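Local coordinates for protein CdiI (Burkholderia pseudomallei 1026a, PDB 4G6V) that acts as the immunity protein of a contact-dependent growth inhibition system, binding the CdiA-CT toxin, a tRNase, and probably neutralising it, at residues B[3-9]-B[91-97]; B[20-24]-B[37-41]. All coordinates share one frame; numbering follows the deposited sequence.

Contact 1: B[3-9]-B[91-97]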
loop_
_atom_site.group_PDB
_atom_site.type_symbol
_atom_site.label_atom_id
_atom_site.label_comp_id
_atom_site.label_asym_id
_atom_site.label_seq_id
_atom_site.Cartn_x
_atom_site.Cartn_y
_atom_site.Cartn_z
ATOM N N ILE B 3 -1.830 2.785 3.162
ATOM C CA ILE B 3 -0.520 2.292 3.589
ATOM C C ILE B 3 -0.490 0.781 3.798
ATOM O O ILE B 3 -1.309 0.219 4.529
ATOM C CB ILE B 3 -0.004 3.047 4.824
ATOM C CG1 ILE B 3 0.473 4.438 4.404
ATOM C CG2 ILE B 3 1.122 2.315 5.451
ATOM C CD1 ILE B 3 0.705 5.388 5.572
ATOM N N ASP B 4 0.456 0.130 3.136
ATOM C CA ASP B 4 0.525 -1.320 3.170
ATOM C C ASP B 4 1.924 -1.805 3.534
ATOM O O ASP B 4 2.916 -1.368 2.956
ATOM C CB ASP B 4 0.090 -1.911 1.818
ATOM C CG ASP B 4 -1.396 -1.717 1.550
ATOM O OD1 ASP B 4 -2.191 -1.889 2.502
ATOM O OD2 ASP B 4 -1.772 -1.386 0.401
ATOM N N LEU B 5 1.987 -2.715 4.498
ATOM C CA LEU B 5 3.221 -3.418 4.814
ATOM C C LEU B 5 3.324 -4.673 3.940
ATOM O O LEU B 5 2.470 -5.565 3.993
ATOM C CB LEU B 5 3.278 -3.746 6.314
ATOM C CG LEU B 5 3.151 -2.512 7.235
ATOM C CD1 LEU B 5 3.159 -2.866 8.716
ATOM C CD2 LEU B 5 4.227 -1.466 6.940
ATOM N N PHE B 6 4.345 -4.690 3.093
ATOM C CA PHE B 6 4.654 -5.840 2.269
ATOM C C PHE B 6 5.534 -6.769 3.081
ATOM O O PHE B 6 6.621 -6.395 3.480
ATOM C CB PHE B 6 5.400 -5.402 1.022
ATOM C CG PHE B 6 4.509 -4.967 -0.070
ATOM C CD1 PHE B 6 4.537 -5.594 -1.301
ATOM C CD2 PHE B 6 3.601 -3.946 0.132
ATOM C CE1 PHE B 6 3.668 -5.190 -2.324
ATOM C CE2 PHE B 6 2.735 -3.531 -0.890
ATOM C CZ PHE B 6 2.771 -4.157 -2.110
ATOM N N CYS B 7 5.070 -7.982 3.327
ATOM C CA CYS B 7 5.754 -8.875 4.243
ATOM C C CYS B 7 6.164 -10.097 3.494
ATOM O O CYS B 7 5.324 -10.838 3.024
ATOM C CB CYS B 7 4.816 -9.280 5.378
ATOM S SG CYS B 7 4.224 -7.875 6.357
ATOM N N TYR B 8 7.457 -10.295 3.366
ATOM C CA TYR B 8 8.004 -11.514 2.780
ATOM C C TYR B 8 8.515 -12.485 3.845
ATOM O O TYR B 8 9.154 -12.076 4.833
ATOM C CB TYR B 8 9.144 -11.174 1.830
ATOM C CG TYR B 8 8.814 -10.073 0.863
ATOM C CD1 TYR B 8 8.648 -10.345 -0.477
ATOM C CD2 TYR B 8 8.660 -8.751 1.301
ATOM C CE1 TYR B 8 8.348 -9.337 -1.375
ATOM C CE2 TYR B 8 8.373 -7.735 0.413
ATOM C CZ TYR B 8 8.215 -8.036 -0.926
ATOM O OH TYR B 8 7.919 -7.042 -1.829
ATOM N N LEU B 9 8.241 -13.772 3.625
ATOM C CA LEU B 9 8.629 -14.816 4.563
ATOM C C LEU B 9 9.484 -15.886 3.910
ATOM O O LEU B 9 9.313 -16.217 2.738
ATOM C CB LEU B 9 7.398 -15.472 5.188
ATOM C CG LEU B 9 6.492 -14.638 6.094
ATOM C CD1 LEU B 9 5.271 -15.442 6.474
ATOM C CD2 LEU B 9 7.229 -14.166 7.341
ATOM N N ILE B 91 11.701 -12.723 8.325
ATOM C CA ILE B 91 10.681 -11.889 7.695
ATOM C C ILE B 91 11.265 -10.557 7.263
ATOM O O ILE B 91 11.988 -9.923 8.015
ATOM C CB ILE B 91 9.382 -11.700 8.574
ATOM C CG1 ILE B 91 8.277 -11.039 7.759
ATOM C CG2 ILE B 91 9.625 -10.903 9.823
ATOM C CD1 ILE B 91 7.086 -10.601 8.591
ATOM N N LEU B 92 10.983 -10.152 6.033
ATOM C CA LEU B 92 11.354 -8.816 5.588
ATOM C C LEU B 92 10.059 -8.012 5.531
ATOM O O LEU B 92 9.058 -8.504 5.016
ATOM C CB LEU B 92 12.030 -8.893 4.217
ATOM C CG LEU B 92 12.042 -7.657 3.323
ATOM C CD1 LEU B 92 12.941 -6.625 3.914
ATOM C CD2 LEU B 92 12.488 -8.017 1.921
ATOM N N ILE B 93 10.051 -6.806 6.090
ATOM C CA ILE B 93 8.859 -5.947 5.995
ATOM C C ILE B 93 9.160 -4.629 5.293
ATOM O O ILE B 93 9.901 -3.805 5.817
ATOM C CB ILE B 93 8.265 -5.599 7.380
ATOM C CG1 ILE B 93 7.874 -6.862 8.150
ATOM C CG2 ILE B 93 7.067 -4.648 7.223
ATOM C CD1 ILE B 93 7.313 -6.565 9.541
ATOM N N LEU B 94 8.582 -4.427 4.120
ATOM C CA LEU B 94 8.728 -3.165 3.418
ATOM C C LEU B 94 7.410 -2.360 3.413
ATOM O O LEU B 94 6.397 -2.755 2.818
ATOM C CB LEU B 94 9.220 -3.399 1.989
ATOM C CG LEU B 94 10.503 -4.191 1.753
ATOM C CD1 LEU B 94 10.866 -4.188 0.287
ATOM C CD2 LEU B 94 11.651 -3.616 2.545
ATOM N N GLN B 95 7.418 -1.215 4.079
ATOM C CA GLN B 95 6.265 -0.343 4.022
ATOM C C GLN B 95 6.120 0.128 2.577
ATOM O O GLN B 95 7.079 0.657 1.982
ATOM C CB GLN B 95 6.444 0.829 4.955
ATOM C CG GLN B 95 5.178 1.595 5.176
ATOM C CD GLN B 95 5.217 2.426 6.433
ATOM O OE1 GLN B 95 5.889 2.075 7.409
ATOM N NE2 GLN B 95 4.489 3.531 6.424
ATOM N N ASP B 96 4.928 -0.102 2.022
ATOM C CA ASP B 96 4.607 0.198 0.628
ATOM C C ASP B 96 5.672 -0.317 -0.325
ATOM O O ASP B 96 5.943 0.279 -1.382
ATOM C CB ASP B 96 4.321 1.698 0.429
ATOM C CG ASP B 96 2.930 2.100 0.936
ATOM O OD1 ASP B 96 2.000 1.240 0.890
ATOM O OD2 ASP B 96 2.771 3.266 1.382
ATOM N N ASN B 97 6.273 -1.434 0.074
ATOM C CA ASN B 97 7.203 -2.163 -0.771
ATOM C C ASN B 97 8.424 -1.319 -1.111
ATOM O O ASN B 97 9.077 -1.540 -2.126
ATOM C CB ASN B 97 6.484 -2.647 -2.044
ATOM C CG ASN B 97 7.001 -3.997 -2.539
ATOM O OD1 ASN B 97 7.565 -4.791 -1.773
ATOM N ND2 ASN B 97 6.819 -4.254 -3.829
#
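Phe6 and Asn97 meet where two neighbouring antiparallel strands of the central sheet, 4-9 and 91-95, reach the surface that binds the toxin. Asn97 CB lies over the face of the Phe6 ring, 3.6 Å from its centroid and only 10° off the normal, a CH-pi contact. The amide stacks nearly flat on the ring, their planes 19° apart, and its ND2 is hydrogen-bonded to Thr117 of the toxin chain. At the edge of the Tyr8 ring lies the carbonyl of Leu92; the Tyr8 and Leu92 side chains point the same way, next to each other, Tyr8 CD2 3.9 Å from Leu92 CD2. On the other face of the sheet, Leu5 CD2 rests on Gln95 CG at 3.7 Å.

Behind these side chains stands regular antiparallel pairing: Phe6 with Leu94 and Tyr8 with Leu92 are the hydrogen-bonded pairs. Leu94 O accepts twice: the Asn97 N bond closes the turn after the strand, the Phe6 N bond joins it to strand 4-9. Asp4 OD1 is hydrogen-bonded to Ser65 OG, while Asp4 OD2 and Asp96 OD1 form salt bridges to Lys121 of the toxin chain, probably offsetting their mutual repulsion. Asp96 N donates to Asp4 O at 2.6 Å. Asp96 CG lies anti to its carbonyl carbon, turning the carboxylate back so that OD1 accepts Asp4 N at 2.9 Å, from 44° out of the carboxylate plane.

Contact 2: B[20-24]-B[37-41]; sequences LNKIR and ISPVR
Arg24 and Ile37 lie alongside one another, running opposite ways, the arginine reaching from its helix toward the backbone of the broken edge strand while the isoleucine reaches back toward the helix. The arginine chain is extended from CG to NE, and this carries the guanidinium across to Ile37 O. The carbonyl oxygen sits at the guanidinium's edge, just 3° out of its plane, and takes a hydrogen bond from NH2 at 3.1 Å with a fairly straight 163° at the hydrogen. NH1 adds a weak second bond to the same oxygen. Seen from the acceptor, the approach is less regular, since NH2 stands 51° out of the carbonyl plane. The nitrogens also pass close to the aliphatic part of Ile37, NH1 coming within 3.6 Å of CB, so one residue offers the arginine both a polar and an apolar partner.

Leu20, one helical turn before Arg24, crosses Ile37 obliquely and divides its two methyls between two partners. CD2 meets Ile37 CD1 at 3.8 Å, whereas CD1 meets Val40 CG2 at 3.4 Å. With Ile37 CG1 anti to the carbonyl carbon, CD1 extends toward the helix and also touches Ile23 CG2, more loosely, at 4.4 Å. The contact thus illustrates how helix 13-26 packs on the sheet through Leu20 and Ile23, while one arginine reaches a main-chain carbonyl.

Phe62 of strand 60-66 lies against Leu20 and Ile37, and Phe31 of helix 28-34 against Ile23 and Ile37. Glu17, earlier on helix 13-26, accepts a hydrogen bond from Val40 N, while Ser38 pairs through its backbone with Leu63, keeping the interrupted strand 35-42 joined to the sheet.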
loop_
_atom_site.group_PDB
_atom_site.type_symbol
_atom_site.label_atom_id
_atom_site.label_comp_id
_atom_site.label_asym_id
_atom_site.label_seq_id
_atom_site.Cartn_x
_atom_site.Cartn_y
_atom_site.Cartn_z
ATOM N N LEU B 20 0.224 -16.860 11.398
ATOM C CA LEU B 20 -0.665 -15.691 11.423
ATOM C C LEU B 20 -1.944 -15.871 12.240
ATOM O O LEU B 20 -2.516 -14.891 12.718
ATOM C CB LEU B 20 -1.003 -15.189 10.014
ATOM C CG LEU B 20 0.093 -14.280 9.473
ATOM C CD1 LEU B 20 -0.015 -14.109 7.989
ATOM C CD2 LEU B 20 0.072 -12.924 10.185
ATOM N N ASN B 21 -2.406 -17.102 12.396
ATOM C CA ASN B 21 -3.592 -17.321 13.201
ATOM C C ASN B 21 -3.307 -16.977 14.649
ATOM O O ASN B 21 -4.119 -16.379 15.341
ATOM C CB ASN B 21 -4.075 -18.764 13.091
ATOM C CG ASN B 21 -4.686 -19.093 11.726
ATOM O OD1 ASN B 21 -5.108 -18.208 10.969
ATOM N ND2 ASN B 21 -4.738 -20.389 11.412
ATOM N N LYS B 22 -2.135 -17.370 15.112
ATOM C CA LYS B 22 -1.767 -17.105 16.479
ATOM C C LYS B 22 -1.603 -15.606 16.702
ATOM O O LYS B 22 -2.027 -15.070 17.727
ATOM C CB LYS B 22 -0.491 -17.856 16.809
ATOM C CG LYS B 22 -0.648 -19.360 16.666
ATOM C CD LYS B 22 0.635 -20.098 17.031
ATOM C CE LYS B 22 0.484 -21.586 16.744
ATOM N NZ LYS B 22 1.745 -22.270 17.156
ATOM N N ILE B 23 -1.002 -14.924 15.732
ATOM C CA ILE B 23 -0.881 -13.480 15.800
ATOM C C ILE B 23 -2.250 -12.829 15.921
ATOM O O ILE B 23 -2.502 -12.099 16.869
ATOM C CB ILE B 23 -0.064 -12.932 14.623
ATOM C CG1 ILE B 23 1.424 -12.985 14.970
ATOM C CG2 ILE B 23 -0.383 -11.508 14.373
ATOM C CD1 ILE B 23 2.313 -13.296 13.777
ATOM N N ARG B 24 -3.151 -13.122 14.989
ATOM C CA ARG B 24 -4.522 -12.620 15.060
ATOM C C ARG B 24 -5.195 -12.878 16.408
ATOM O O ARG B 24 -6.084 -12.148 16.817
ATOM C CB ARG B 24 -5.385 -13.265 13.987
ATOM C CG ARG B 24 -5.071 -12.899 12.554
ATOM C CD ARG B 24 -6.064 -13.623 11.625
ATOM N NE ARG B 24 -5.550 -13.805 10.269
ATOM C CZ ARG B 24 -5.634 -12.877 9.317
ATOM N NH1 ARG B 24 -6.218 -11.704 9.579
ATOM N NH2 ARG B 24 -5.134 -13.116 8.103
ATOM N N ILE B 37 -4.963 -7.991 7.830
ATOM C CA ILE B 37 -3.959 -8.917 7.307
ATOM C C ILE B 37 -4.537 -9.751 6.163
ATOM O O ILE B 37 -5.475 -10.551 6.364
ATOM C CB ILE B 37 -3.390 -9.861 8.410
ATOM C CG1 ILE B 37 -2.866 -9.041 9.600
ATOM C CG2 ILE B 37 -2.305 -10.757 7.834
ATOM C CD1 ILE B 37 -2.120 -9.855 10.698
ATOM N N SER B 38 -3.978 -9.563 4.968
ATOM C CA SER B 38 -4.382 -10.373 3.823
ATOM C C SER B 38 -4.091 -11.867 4.046
ATOM O O SER B 38 -3.322 -12.253 4.936
ATOM C CB SER B 38 -3.678 -9.902 2.553
ATOM O OG SER B 38 -2.456 -10.595 2.369
ATOM N N PRO B 39 -4.732 -12.721 3.251
ATOM C CA PRO B 39 -4.293 -14.120 3.167
ATOM C C PRO B 39 -2.848 -14.177 2.705
ATOM O O PRO B 39 -2.393 -13.246 2.020
ATOM C CB PRO B 39 -5.200 -14.712 2.073
ATOM C CG PRO B 39 -5.988 -13.505 1.475
ATOM C CD PRO B 39 -6.018 -12.490 2.566
ATOM N N VAL B 40 -2.143 -15.247 3.076
ATOM C CA VAL B 40 -0.777 -15.456 2.622
ATOM C C VAL B 40 -0.799 -16.132 1.262
ATOM O O VAL B 40 -1.615 -17.011 1.029
ATOM C CB VAL B 40 0.023 -16.357 3.596
ATOM C CG1 VAL B 40 1.468 -16.538 3.104
ATOM C CG2 VAL B 40 -0.004 -15.783 5.002
ATOM N N ARG B 41 0.096 -15.722 0.368
ATOM C CA ARG B 41 0.277 -16.409 -0.901
ATOM C C ARG B 41 1.704 -16.893 -1.089
ATOM O O ARG B 41 2.598 -16.514 -0.359
ATOM C CB ARG B 41 -0.136 -15.533 -2.079
ATOM C CG ARG B 41 0.793 -14.387 -2.403
ATOM C CD ARG B 41 0.196 -13.618 -3.547
ATOM N NE ARG B 41 -1.251 -13.518 -3.335
ATOM C CZ ARG B 41 -2.164 -13.337 -4.291
ATOM N NH1 ARG B 41 -1.808 -13.229 -5.567
ATOM N NH2 ARG B 41 -3.445 -13.267 -3.957
#

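Overall arrangement
Both contacts reach the same antiparallel sheet, their centres 13 Å apart and their nearest atoms about 5 Å apart without touching. Contact 1 joins strands 4-9 and 91-95 inside the sheet, near the centre of the chain; contact 2 sets helix 13-26 against edge strand 35-42. Strand 60-66 lies between 35-42 and 4-9 and so connects the two. Along the chain, contact 2 is nested within the loop that contact 1 closes, and helix 13-26 directly follows strand 4-9. Pairing of the chain's distant ends thus encloses a locally packed helix and strand, while both contacts have residues beside the toxin chain.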